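Local coordinates for putative non-ribosomal peptide synthetase (Actinomadura parvosata subsp. kistnae, PDB 6M7L), which probably takes part in non-ribosomal peptide assembly through a domain of the condensation family, at residues A[38-43]-A[239-244]; A[56-61]-A[134-139]; A[293-298]-A[374-379]. All blocks are in the same frame, centred on the assembly; numbering follows the deposited sequence.

Contact 1 (A[38-43]-A[239-244]); sequences GDEAEG and PVLPSR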
loop_
_atom_site.group_PDB
_atom_site.type_symbol
_atom_site.label_atom_id
_atom_site.label_comp_id
_atom_site.label_asym_id
_atom_site.label_seq_id
_atom_site.Cartn_x
_atom_site.Cartn_y
_atom_site.Cartn_z
ATOM N N GLY A 38 24.188 26.248 4.435
ATOM C CA GLY A 38 23.499 27.486 4.126
ATOM C C GLY A 38 22.566 27.368 2.937
ATOM O O GLY A 38 22.447 26.325 2.293
ATOM N N ASP A 39 21.912 28.499 2.644
ATOM C CA ASP A 39 20.837 28.542 1.654
ATOM C C ASP A 39 21.307 28.133 0.265
ATOM O O ASP A 39 20.539 27.528 -0.493
ATOM C CB ASP A 39 20.242 29.949 1.606
ATOM C CG ASP A 39 19.565 30.340 2.903
ATOM O OD1 ASP A 39 18.319 30.276 2.965
ATOM O OD2 ASP A 39 20.283 30.693 3.867
ATOM N N GLU A 40 22.547 28.470 -0.093
ATOM C CA GLU A 40 23.051 28.159 -1.429
ATOM C C GLU A 40 22.949 26.668 -1.727
ATOM O O GLU A 40 22.527 26.273 -2.820
ATOM C CB GLU A 40 24.496 28.642 -1.558
ATOM C CG GLU A 40 25.163 28.307 -2.879
ATOM C CD GLU A 40 26.607 28.763 -2.919
ATOM O OE1 GLU A 40 26.918 29.800 -2.293
ATOM O OE2 GLU A 40 27.432 28.083 -3.563
ATOM N N ALA A 41 23.324 25.828 -0.768
ATOM C CA ALA A 41 23.155 24.390 -0.908
ATOM C C ALA A 41 21.734 24.001 -0.525
ATOM O O ALA A 41 21.266 24.328 0.569
ATOM C CB ALA A 41 24.162 23.643 -0.036
ATOM N N GLU A 42 21.044 23.313 -1.434
ATOM C CA GLU A 42 19.699 22.839 -1.138
ATOM C C GLU A 42 19.728 21.906 0.064
ATOM O O GLU A 42 20.590 21.028 0.164
ATOM C CB GLU A 42 19.104 22.125 -2.352
ATOM C CG GLU A 42 18.876 23.031 -3.550
ATOM C CD GLU A 42 17.882 24.137 -3.262
ATOM O OE1 GLU A 42 16.723 23.820 -2.918
ATOM O OE2 GLU A 42 18.262 25.324 -3.369
ATOM N N GLY A 43 18.792 22.116 0.985
ATOM C CA GLY A 43 18.733 21.268 2.160
ATOM C C GLY A 43 18.493 19.818 1.779
ATOM O O GLY A 43 17.733 19.513 0.856
ATOM N N PRO A 239 32.387 22.829 -7.833
ATOM C CA PRO A 239 32.231 24.035 -7.018
ATOM C C PRO A 239 32.580 23.742 -5.570
ATOM O O PRO A 239 32.347 22.643 -5.061
ATOM C CB PRO A 239 30.747 24.376 -7.177
ATOM C CG PRO A 239 30.100 23.042 -7.365
ATOM C CD PRO A 239 31.093 22.193 -8.132
ATOM N N VAL A 240 33.165 24.737 -4.902
ATOM C CA VAL A 240 33.518 24.535 -3.502
ATOM C C VAL A 240 32.261 24.453 -2.643
ATOM O O VAL A 240 32.260 23.800 -1.593
ATOM C CB VAL A 240 34.483 25.637 -3.019
ATOM C CG1 VAL A 240 33.806 26.989 -3.032
ATOM C CG2 VAL A 240 35.022 25.312 -1.632
ATOM N N LEU A 241 31.174 25.081 -3.074
ATOM C CA LEU A 241 29.894 24.986 -2.374
ATOM C C LEU A 241 28.844 24.386 -3.293
ATOM O O LEU A 241 28.475 25.013 -4.304
ATOM C CB LEU A 241 29.435 26.351 -1.865
ATOM C CG LEU A 241 29.942 26.711 -0.470
ATOM C CD1 LEU A 241 31.253 27.467 -0.560
ATOM C CD2 LEU A 241 28.898 27.504 0.302
ATOM N N PRO A 242 28.330 23.201 -2.986
ATOM C CA PRO A 242 27.378 22.548 -3.884
ATOM C C PRO A 242 26.001 23.186 -3.798
ATOM O O PRO A 242 25.636 23.819 -2.809
ATOM C CB PRO A 242 27.340 21.114 -3.354
ATOM C CG PRO A 242 27.535 21.299 -1.882
ATOM C CD PRO A 242 28.525 22.436 -1.742
ATOM N N SER A 243 25.238 23.011 -4.871
ATOM C CA SER A 243 23.817 23.313 -4.829
ATOM C C SER A 243 22.983 22.080 -4.528
ATOM O O SER A 243 21.870 22.214 -4.007
ATOM C CB SER A 243 23.358 23.928 -6.153
ATOM O OG SER A 243 23.392 22.975 -7.197
ATOM N N ARG A 244 23.508 20.893 -4.829
ATOM C CA ARG A 244 22.808 19.622 -4.677
ATOM C C ARG A 244 21.526 19.568 -5.500
ATOM O O ARG A 244 20.628 18.777 -5.203
ATOM C CB ARG A 244 22.503 19.319 -3.204
ATOM C CG ARG A 244 23.685 19.492 -2.270
ATOM C CD ARG A 244 23.503 18.651 -1.021
ATOM N NE ARG A 244 24.439 19.012 0.037
ATOM C CZ ARG A 244 24.118 19.753 1.092
ATOM N NH1 ARG A 244 22.881 20.212 1.229
ATOM N NH2 ARG A 244 25.028 20.031 2.013
#
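At the probable seam between the two lobes of the condensation-domain fold, the loop 38-43 that leads into strand 45-53 meets the loop 239-244 that leads into strand 246-253, with Ala41 opposite Ser243. One good bond ties the backbones: Glu42 N donates to Ser243 O over 2.9 Å, N-H...O angle 161°, coming from above the carbonyl plane. Beside it, NH1 of Arg244 reaches Glu42 O at 2.7 Å, a weak bond because the hydrogen is bent well off line. That oxygen lies at the edge of the guanidinium, in its plane, while Ala41 CB sits over one face, 3.8 Å above it and offset toward the rim. The Arg244 chain is extended from CG to NE, and NH2 goes on to a weak bond with Leu34 O. Toward the outside, Glu40 crosses Leu241 at about a right angle, its carboxylate beside Leu241 CB, OE2 the nearest atom. The other polar ends turn elsewhere: Glu42 forms a salt bridge with Arg245, and Ser243 OG bonds to Asp436. This loop-to-loop join, two bonds to backbone oxygens with Glu40 packed on Leu241, is consistent with the interface between the lobes of condensation domains.

Contact 2 (A[56-61]-A[134-139]); sequences LDRDAL and LFPLTD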
loop_
_atom_site.group_PDB
_atom_site.type_symbol
_atom_site.label_atom_id
_atom_site.label_comp_id
_atom_site.label_asym_id
_atom_site.label_seq_id
_atom_site.Cartn_x
_atom_site.Cartn_y
_atom_site.Cartn_z
ATOM N N LEU A 56 -11.200 21.822 4.063
ATOM C CA LEU A 56 -10.151 21.431 4.995
ATOM C C LEU A 56 -10.366 22.112 6.339
ATOM O O LEU A 56 -10.552 23.330 6.404
ATOM C CB LEU A 56 -8.774 21.792 4.440
ATOM C CG LEU A 56 -7.641 21.816 5.470
ATOM C CD1 LEU A 56 -7.182 20.409 5.819
ATOM C CD2 LEU A 56 -6.481 22.668 4.977
ATOM N N ASP A 57 -10.335 21.319 7.408
ATOM C CA ASP A 57 -10.415 21.841 8.771
ATOM C C ASP A 57 -8.999 22.215 9.192
ATOM O O ASP A 57 -8.226 21.381 9.666
ATOM C CB ASP A 57 -11.041 20.811 9.706
ATOM C CG ASP A 57 -11.315 21.366 11.090
ATOM O OD1 ASP A 57 -10.599 22.295 11.516
ATOM O OD2 ASP A 57 -12.248 20.865 11.753
ATOM N N ARG A 58 -8.657 23.496 9.008
ATOM C CA ARG A 58 -7.286 23.942 9.237
ATOM C C ARG A 58 -6.846 23.697 10.674
ATOM O O ARG A 58 -5.695 23.319 10.921
ATOM C CB ARG A 58 -7.150 25.421 8.885
ATOM C CG ARG A 58 -7.386 25.727 7.423
ATOM C CD ARG A 58 -7.037 27.166 7.107
ATOM N NE ARG A 58 -7.333 27.493 5.717
ATOM C CZ ARG A 58 -7.119 28.683 5.170
ATOM N NH1 ARG A 58 -6.601 29.666 5.895
ATOM N NH2 ARG A 58 -7.421 28.890 3.895
ATOM N N ASP A 59 -7.745 23.904 11.636
ATOM C CA ASP A 59 -7.375 23.675 13.028
ATOM C C ASP A 59 -7.236 22.191 13.335
ATOM O O ASP A 59 -6.480 21.816 14.237
ATOM C CB ASP A 59 -8.390 24.329 13.962
ATOM C CG ASP A 59 -8.293 25.842 13.956
ATOM O OD1 ASP A 59 -8.972 26.482 13.126
ATOM O OD2 ASP A 59 -7.524 26.389 14.773
ATOM N N ALA A 60 -7.948 21.332 12.602
ATOM C CA ALA A 60 -7.737 19.898 12.749
ATOM C C ALA A 60 -6.434 19.463 12.088
ATOM O O ALA A 60 -5.725 18.597 12.614
ATOM C CB ALA A 60 -8.918 19.123 12.166
ATOM N N LEU A 61 -6.109 20.054 10.935
ATOM C CA LEU A 61 -4.834 19.770 10.286
ATOM C C LEU A 61 -3.664 20.157 11.182
ATOM O O LEU A 61 -2.666 19.432 11.259
ATOM C CB LEU A 61 -4.753 20.506 8.948
ATOM C CG LEU A 61 -3.374 20.608 8.290
ATOM C CD1 LEU A 61 -2.896 19.251 7.798
ATOM C CD2 LEU A 61 -3.400 21.619 7.158
ATOM N N LEU A 134 1.039 25.227 4.188
ATOM C CA LEU A 134 -0.276 25.124 3.577
ATOM C C LEU A 134 -0.463 26.260 2.581
ATOM O O LEU A 134 -0.141 27.416 2.879
ATOM C CB LEU A 134 -1.370 25.163 4.645
ATOM C CG LEU A 134 -2.813 25.079 4.148
ATOM C CD1 LEU A 134 -3.011 23.838 3.292
ATOM C CD2 LEU A 134 -3.773 25.084 5.326
ATOM N N PHE A 135 -0.980 25.929 1.397
ATOM C CA PHE A 135 -1.163 26.889 0.308
ATOM C C PHE A 135 -2.629 26.910 -0.098
ATOM O O PHE A 135 -3.060 26.121 -0.952
ATOM C CB PHE A 135 -0.266 26.544 -0.877
ATOM C CG PHE A 135 1.198 26.552 -0.546
ATOM C CD1 PHE A 135 1.915 27.738 -0.550
ATOM C CD2 PHE A 135 1.858 25.376 -0.225
ATOM C CE1 PHE A 135 3.266 27.751 -0.242
ATOM C CE2 PHE A 135 3.209 25.383 0.083
ATOM C CZ PHE A 135 3.912 26.573 0.074
ATOM N N PRO A 136 -3.435 27.792 0.494
ATOM C CA PRO A 136 -4.855 27.886 0.116
ATOM C C PRO A 136 -5.007 28.417 -1.301
ATOM O O PRO A 136 -4.503 29.493 -1.636
ATOM C CB PRO A 136 -5.434 28.860 1.149
ATOM C CG PRO A 136 -4.457 28.849 2.283
ATOM C CD PRO A 136 -3.117 28.637 1.656
ATOM N N LEU A 137 -5.709 27.652 -2.137
ATOM C CA LEU A 137 -6.037 28.056 -3.498
ATOM C C LEU A 137 -7.472 28.552 -3.612
ATOM O O LEU A 137 -7.720 29.632 -4.156
ATOM C CB LEU A 137 -5.803 26.887 -4.461
ATOM C CG LEU A 137 -4.381 26.328 -4.453
ATOM C CD1 LEU A 137 -4.316 25.009 -5.207
ATOM C CD2 LEU A 137 -3.413 27.341 -5.048
ATOM N N THR A 138 -8.424 27.766 -3.119
ATOM C CA THR A 138 -9.809 28.172 -2.932
ATOM C C THR A 138 -10.245 27.720 -1.543
ATOM O O THR A 138 -9.457 27.162 -0.775
ATOM C CB THR A 138 -10.734 27.580 -4.004
ATOM O OG1 THR A 138 -10.893 26.175 -3.777
ATOM C CG2 THR A 138 -10.167 27.800 -5.400
ATOM N N ASP A 139 -11.516 27.957 -1.217
ATOM C CA ASP A 139 -12.047 27.458 0.045
ATOM C C ASP A 139 -12.227 25.947 0.042
ATOM O O ASP A 139 -12.405 25.358 1.113
ATOM C CB ASP A 139 -13.377 28.145 0.366
ATOM C CG ASP A 139 -14.354 28.104 -0.796
ATOM O OD1 ASP A 139 -14.141 27.311 -1.738
ATOM O OD2 ASP A 139 -15.336 28.875 -0.769
#
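Leu56 and Leu134 reach toward each other tip to tip where the start of helix 58-71 lies on the mixed sheet of the N-terminal lobe, a helix-on-sheet layer of the condensation-domain fold. Leu56 CD2 stands 3.6 Å from Leu134 CD2, and its second neighbour is the other methyl of the same leucine. Leu134 sends its CG anti to the backbone N (chi1 179°), which carries the branch out from strand 130-136 toward the helix. The same CD2 of Leu134 also takes Leu61, whose CD2 comes at a slant to 3.9 Å; this methyl is thus shared by a residue just ahead of the helix and one in its first turn. On the neighbouring strand 141-149, Leu61 packs on Leu144, while Leu56 and Leu134 both touch the side chain of Gln142.

Nearer the surface, Arg58 lies across Pro136 at about a right angle. Its chain is extended from CG to NE, and the terminal NH2 comes to 3.4 Å from Pro136 CG and equally near CB, with the guanidinium oblique to the proline; the aliphatic part of the Arg58 chain passes Leu134 CD2, CG nearest at 4.2 Å. No hydrogen bond joins the two segments. Leu134 and Pro136 point toward helix 58-71, whereas Phe135 between them turns away to pack on helix 110-119. The start of helix 58-71 is fixed by its own N-cap: Ala60 N donates over 3.0 Å to Asp57 OD1, which it meets from above the carboxylate plane, 65° out of it.

Contact 3 (A[293-298]-A[374-379]); sequences VTIGTR and VALQLD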
loop_
_atom_site.group_PDB
_atom_site.type_symbol
_atom_site.label_atom_id
_atom_site.label_comp_id
_atom_site.label_asym_id
_atom_site.label_seq_id
_atom_site.Cartn_x
_atom_site.Cartn_y
_atom_site.Cartn_z
ATOM N N VAL A 293 36.021 0.913 -10.565
ATOM C CA VAL A 293 34.847 1.762 -10.406
ATOM C C VAL A 293 34.052 1.275 -9.201
ATOM O O VAL A 293 33.938 0.068 -8.963
ATOM C CB VAL A 293 33.989 1.769 -11.686
ATOM C CG1 VAL A 293 33.740 0.353 -12.160
ATOM C CG2 VAL A 293 32.679 2.507 -11.463
ATOM N N THR A 294 33.520 2.221 -8.431
ATOM C CA THR A 294 32.754 1.930 -7.224
ATOM C C THR A 294 31.436 2.689 -7.299
ATOM O O THR A 294 31.415 3.914 -7.137
ATOM C CB THR A 294 33.529 2.329 -5.965
ATOM O OG1 THR A 294 34.800 1.668 -5.946
ATOM C CG2 THR A 294 32.744 1.954 -4.713
ATOM N N ILE A 295 30.348 1.975 -7.555
ATOM C CA ILE A 295 29.019 2.541 -7.452
ATOM C C ILE A 295 28.436 2.158 -6.098
ATOM O O ILE A 295 28.969 1.314 -5.377
ATOM C CB ILE A 295 28.091 2.082 -8.601
ATOM C CG1 ILE A 295 27.693 0.619 -8.403
ATOM C CG2 ILE A 295 28.758 2.298 -9.953
ATOM C CD1 ILE A 295 26.217 0.359 -8.601
ATOM N N GLY A 296 27.316 2.791 -5.740
ATOM C CA GLY A 296 26.634 2.488 -4.505
ATOM C C GLY A 296 25.165 2.209 -4.768
ATOM O O GLY A 296 24.677 2.331 -5.893
ATOM N N THR A 297 24.470 1.817 -3.706
ATOM C CA THR A 297 23.031 1.617 -3.782
ATOM C C THR A 297 22.442 1.931 -2.419
ATOM O O THR A 297 23.057 1.643 -1.388
ATOM C CB THR A 297 22.671 0.191 -4.225
ATOM O OG1 THR A 297 21.255 0.093 -4.428
ATOM C CG2 THR A 297 23.104 -0.839 -3.187
ATOM N N ARG A 298 21.264 2.550 -2.418
ATOM C CA ARG A 298 20.567 2.861 -1.180
ATOM C C ARG A 298 19.667 1.692 -0.810
ATOM O O ARG A 298 18.784 1.310 -1.587
ATOM C CB ARG A 298 19.746 4.142 -1.302
ATOM C CG ARG A 298 19.238 4.655 0.040
ATOM C CD ARG A 298 18.170 5.719 -0.123
ATOM N NE ARG A 298 16.910 5.155 -0.598
ATOM C CZ ARG A 298 15.938 4.720 0.198
ATOM N NH1 ARG A 298 16.079 4.786 1.515
ATOM N NH2 ARG A 298 14.825 4.223 -0.321
ATOM N N VAL A 374 28.209 7.645 -7.967
ATOM C CA VAL A 374 27.135 7.106 -8.787
ATOM C C VAL A 374 26.433 6.026 -7.979
ATOM O O VAL A 374 27.087 5.205 -7.327
ATOM C CB VAL A 374 27.675 6.544 -10.119
ATOM C CG1 VAL A 374 26.553 5.928 -10.942
ATOM C CG2 VAL A 374 28.381 7.639 -10.901
ATOM N N ALA A 375 25.104 6.039 -8.004
ATOM C CA ALA A 375 24.313 5.047 -7.297
ATOM C C ALA A 375 23.288 4.445 -8.246
ATOM O O ALA A 375 22.865 5.077 -9.218
ATOM C CB ALA A 375 23.616 5.644 -6.069
ATOM N N LEU A 376 22.894 3.208 -7.955
ATOM C CA LEU A 376 21.991 2.452 -8.812
ATOM C C LEU A 376 20.870 1.854 -7.978
ATOM O O LEU A 376 21.128 1.202 -6.960
ATOM C CB LEU A 376 22.745 1.346 -9.557
ATOM C CG LEU A 376 21.901 0.286 -10.267
ATOM C CD1 LEU A 376 21.008 0.914 -11.328
ATOM C CD2 LEU A 376 22.795 -0.785 -10.874
ATOM N N GLN A 377 19.632 2.079 -8.411
ATOM C CA GLN A 377 18.463 1.421 -7.845
ATOM C C GLN A 377 17.767 0.636 -8.947
ATOM O O GLN A 377 17.443 1.194 -10.001
ATOM C CB GLN A 377 17.484 2.423 -7.223
ATOM C CG GLN A 377 18.113 3.454 -6.308
ATOM C CD GLN A 377 18.972 2.848 -5.211
ATOM O OE1 GLN A 377 20.052 3.355 -4.908
ATOM N NE2 GLN A 377 18.489 1.770 -4.601
ATOM N N LEU A 378 17.550 -0.653 -8.707
ATOM C CA LEU A 378 16.808 -1.513 -9.622
ATOM C C LEU A 378 15.663 -2.133 -8.835
ATOM O O LEU A 378 15.888 -2.979 -7.962
ATOM C CB LEU A 378 17.712 -2.581 -10.237
ATOM C CG LEU A 378 17.113 -3.388 -11.390
ATOM C CD1 LEU A 378 18.147 -3.603 -12.482
ATOM C CD2 LEU A 378 16.573 -4.721 -10.898
ATOM N N ASP A 379 14.441 -1.712 -9.140
ATOM C CA ASP A 379 13.261 -2.117 -8.393
ATOM C C ASP A 379 12.343 -2.966 -9.258
ATOM O O ASP A 379 12.165 -2.694 -10.450
ATOM C CB ASP A 379 12.496 -0.894 -7.883
ATOM C CG ASP A 379 13.350 0.008 -7.020
ATOM O OD1 ASP A 379 14.174 -0.520 -6.245
ATOM O OD2 ASP A 379 13.199 1.244 -7.122
#
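Strands 293-298 and 374-379 run in roughly the same direction but splay by 47°, and meet in a single parallel bridge at Gly296 and Ala375, whose CA atoms are 4.4 Å apart. Gly296 spans its partner as a parallel bridge requires: Gly296 N donates to Val374 O, and Gly296 O accepts from Leu376 N, each over 2.9 Å.

Beyond the bridge, side chains take over from the diverging backbones. Thr297 turns OG1 anti to its backbone N (chi1 -174°) and gives its proton to Leu376 O at 2.8 Å, nearly in line with the carbonyl. The Gln377 chain bends at chi2, and its amide meets the backbone of Arg298 with both its O and its N: Arg298 N donates to Gln377 OE1 over 2.9 Å, almost straight at 178° and on an in-plane lone pair, while Gln377 NE2 returns a weak bond to Arg298 O. Two bonds therefore help fix the amide's rotation, and OE1 also accepts from Trp411 NE1.

Ile295, Val374 and Leu376 make the apolar part of the contact. Ile295 CD1 lies 3.7 Å from Leu376 CB, with the side chains slanting past each other, and Ile295 CG2 approaches Val374 CG1 more loosely; helix 272-288 lies against all three. Arg298 leads out of the contact to a salt bridge with Glu156 on helix 155-172. The bridge joins the antiparallel strand pair 292-299/317-324 to the edge of the four-stranded sheet, part of the central sheet of the C-terminal lobe in the acyltransferase-like condensation fold.

Overall arrangement
Contact 3 is the buried one, near the middle of the chain; contacts 1 and 2 are only partly buried, and contact 2 lies farthest out. None touches another: centre to centre, contacts 2 and 3 are about 40 Å apart, contacts 1 and 2 about 32 Å, and contacts 1 and 3 about 23 Å. Contact 2 joins helix to sheet within the N-terminal lobe, contact 3 joins two strands of the C-terminal lobe, and contact 1 probably links loops across the lobes. The chemistry follows: leucine methyls and an arginine laid across a proline, with no cross-segment hydrogen bond, in contact 2; backbone and arginine bonds in contact 1; strand pairing completed by side-chain hydrogen bonds in contact 3.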